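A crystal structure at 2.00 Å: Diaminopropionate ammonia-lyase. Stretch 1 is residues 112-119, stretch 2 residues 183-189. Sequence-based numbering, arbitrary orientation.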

# COMPACT_ATOMS: atom_id res chain seq x y z
N LYS B 112 -24.61 15.40 37.07
CA LYS B 112 -23.65 14.75 36.18
C LYS B 112 -23.85 13.24 36.15
O LYS B 112 -24.15 12.62 37.17
CB LYS B 112 -22.21 15.14 36.53
CG LYS B 112 -21.68 16.33 35.73
N MET B 113 -23.70 12.67 34.95
CA MET B 113 -23.78 11.22 34.71
C MET B 113 -22.37 10.64 34.53
O MET B 113 -21.47 11.33 34.05
CB MET B 113 -24.60 10.92 33.45
CG MET B 113 -26.09 11.22 33.53
SD MET B 113 -27.03 10.57 32.12
CE MET B 113 -27.24 8.85 32.61
N THR B 114 -22.19 9.38 34.92
CA THR B 114 -20.96 8.65 34.66
C THR B 114 -21.27 7.43 33.82
O THR B 114 -22.05 6.56 34.23
CB THR B 114 -20.25 8.24 35.97
OG1 THR B 114 -20.00 9.42 36.74
CG2 THR B 114 -18.93 7.55 35.68
N PHE B 115 -20.70 7.40 32.62
CA PHE B 115 -20.92 6.29 31.69
C PHE B 115 -19.82 5.26 31.79
O PHE B 115 -18.65 5.59 31.61
CB PHE B 115 -21.02 6.82 30.26
CG PHE B 115 -22.17 7.75 30.05
CD1 PHE B 115 -23.47 7.26 30.08
CD2 PHE B 115 -21.96 9.11 29.87
CE1 PHE B 115 -24.55 8.12 29.91
CE2 PHE B 115 -23.03 9.98 29.72
CZ PHE B 115 -24.32 9.48 29.73
N ALA B 116 -20.20 4.01 32.02
CA ALA B 116 -19.23 2.93 32.24
C ALA B 116 -19.29 1.90 31.12
O ALA B 116 -20.38 1.46 30.72
CB ALA B 116 -19.46 2.29 33.60
N THR B 117 -18.12 1.52 30.61
CA THR B 117 -18.06 0.76 29.39
C THR B 117 -16.83 -0.13 29.32
O THR B 117 -15.76 0.27 29.74
CB THR B 117 -18.06 1.74 28.20
OG1 THR B 117 -19.32 2.43 28.16
CG2 THR B 117 -17.83 1.03 26.88
N THR B 118 -17.02 -1.35 28.81
CA THR B 118 -15.92 -2.22 28.37
C THR B 118 -15.77 -2.18 26.85
O THR B 118 -16.76 -2.15 26.12
CB THR B 118 -16.10 -3.68 28.84
OG1 THR B 118 -15.87 -3.77 30.25
CG2 THR B 118 -15.10 -4.60 28.14
N THR B 119 -14.52 -2.18 26.38
CA THR B 119 -14.22 -2.07 24.97
C THR B 119 -12.86 -2.66 24.63
O THR B 119 -11.95 -2.73 25.47
CB THR B 119 -14.21 -0.60 24.51
OG1 THR B 119 -14.20 -0.56 23.07
CG2 THR B 119 -12.97 0.13 25.07
N GLY B 183 -23.20 3.47 41.00
CA GLY B 183 -24.29 4.22 40.37
C GLY B 183 -23.92 4.73 38.97
O GLY B 183 -24.43 5.77 38.53
N TRP B 184 -23.04 4.03 38.28
CA TRP B 184 -22.70 4.40 36.90
C TRP B 184 -23.69 3.84 35.93
O TRP B 184 -24.37 2.86 36.21
CB TRP B 184 -21.28 3.96 36.53
CG TRP B 184 -20.22 4.55 37.43
CD1 TRP B 184 -20.32 5.67 38.25
CD2 TRP B 184 -18.85 4.06 37.61
NE1 TRP B 184 -19.14 5.91 38.89
CE2 TRP B 184 -18.21 4.99 38.56
CE3 TRP B 184 -18.10 3.01 37.09
CZ2 TRP B 184 -16.90 4.83 38.97
CZ3 TRP B 184 -16.77 2.86 37.52
CH2 TRP B 184 -16.19 3.74 38.43
N GLU B 185 -23.80 4.48 34.77
CA GLU B 185 -24.63 4.01 33.68
C GLU B 185 -23.79 3.18 32.71
O GLU B 185 -22.91 3.71 32.01
CB GLU B 185 -25.27 5.20 32.96
CG GLU B 185 -26.32 4.81 31.94
CD GLU B 185 -27.66 4.47 32.58
OE1 GLU B 185 -28.04 5.14 33.55
OE2 GLU B 185 -28.35 3.53 32.13
N VAL B 186 -24.06 1.88 32.67
CA VAL B 186 -23.41 0.97 31.72
C VAL B 186 -23.85 1.24 30.28
O VAL B 186 -25.05 1.23 29.99
CB VAL B 186 -23.74 -0.50 32.06
CG1 VAL B 186 -23.17 -1.44 31.01
CG2 VAL B 186 -23.22 -0.86 33.44
N VAL B 187 -22.88 1.49 29.40
CA VAL B 187 -23.16 1.66 27.96
C VAL B 187 -22.37 0.62 27.16
O VAL B 187 -21.19 0.81 26.88
CB VAL B 187 -22.86 3.10 27.48
CG1 VAL B 187 -23.20 3.28 26.01
CG2 VAL B 187 -23.63 4.12 28.35
N GLN B 188 -23.03 -0.50 26.83
CA GLN B 188 -22.41 -1.56 26.01
C GLN B 188 -23.13 -1.70 24.69
O GLN B 188 -24.35 -1.51 24.63
CB GLN B 188 -22.46 -2.94 26.69
CG GLN B 188 -21.54 -3.12 27.88
CD GLN B 188 -20.07 -2.88 27.58
OE1 GLN B 188 -19.36 -2.31 28.40
NE2 GLN B 188 -19.60 -3.31 26.42
N ASP B 189 -22.39 -2.09 23.65
CA ASP B 189 -22.95 -2.24 22.32
C ASP B 189 -23.50 -3.63 22.03
O ASP B 189 -23.62 -4.04 20.90
CB ASP B 189 -21.93 -1.81 21.25
CG ASP B 189 -20.61 -2.60 21.33
OD1 ASP B 189 -20.22 -3.09 22.43
OD2 ASP B 189 -19.92 -2.65 20.29
O HOH W 1 -24.35 7.96 36.39
O HOH W 2 -17.59 -3.33 23.18

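Thr114 to Thr118 and Glu185 to Val186 are strands, paired in parallel where the two stretches meet. Phe115 pairs with Glu185 and Ala116 with Val186, with CA-CA distances of 4.8 and 4.6 Å. Together the stretches bury 515 Å² of surface, both sides summed.

Three backbone hydrogen bonds join the strands. Glu185 N donates to Thr114 O at 2.8 Å, Ala116 N to Glu185 O at 2.7 Å, and Val187 N to Ala116 O at 2.8 Å. All are nearly straight (164° to 170°). Both N and O of Ala116 point to the other stretch, bonding Glu185 O and Val187 N, as in a parallel ladder. Two CA-H...O contacts add to the ladder: Phe115 CA lies 3.3 Å from Glu185 O, and Val186 CA lies 3.2 Å from Ala116 O.

Past the Val187 N bond, side chains take over the bonding. Thr117 OG1 donates to Val187 O at 2.8 Å. The amide of Gln188 then mimics a peptide group. Gln188 OE1 accepts from Thr118 N at 2.6 Å, and Gln188 NE2 donates to Thr118 O at 3.1 Å. One side chain thus satisfies both backbone polar groups of Thr118.

Apolar contacts flank the ladder. Phe115 and Glu185 project from the same face of the sheet. Phe115 CD1 touches Val187 CG2 at 3.6 Å and lies 4.0 Å from Glu185 CB. Trp184 packs against Thr114 and Ala116. Thr114 CG2 sits over the face of the Trp184 five-membered ring, 3.5 Å from the centroid, in a CH-pi contact. Ala116 CB approaches Trp184 CE3 at 3.8 Å.

Water bridges the stretches at both ends of the contact. Water 1 accepts from Thr114 N at 3.0 Å and donates to Gly183 O at 3.1 Å. Water 2 donates to Thr118 O at 3.3 Å and to Asp189 OD1 at 2.7 Å. Gly183 follows a helix and has positive phi; a CB there would jam against the preceding carbonyl oxygen.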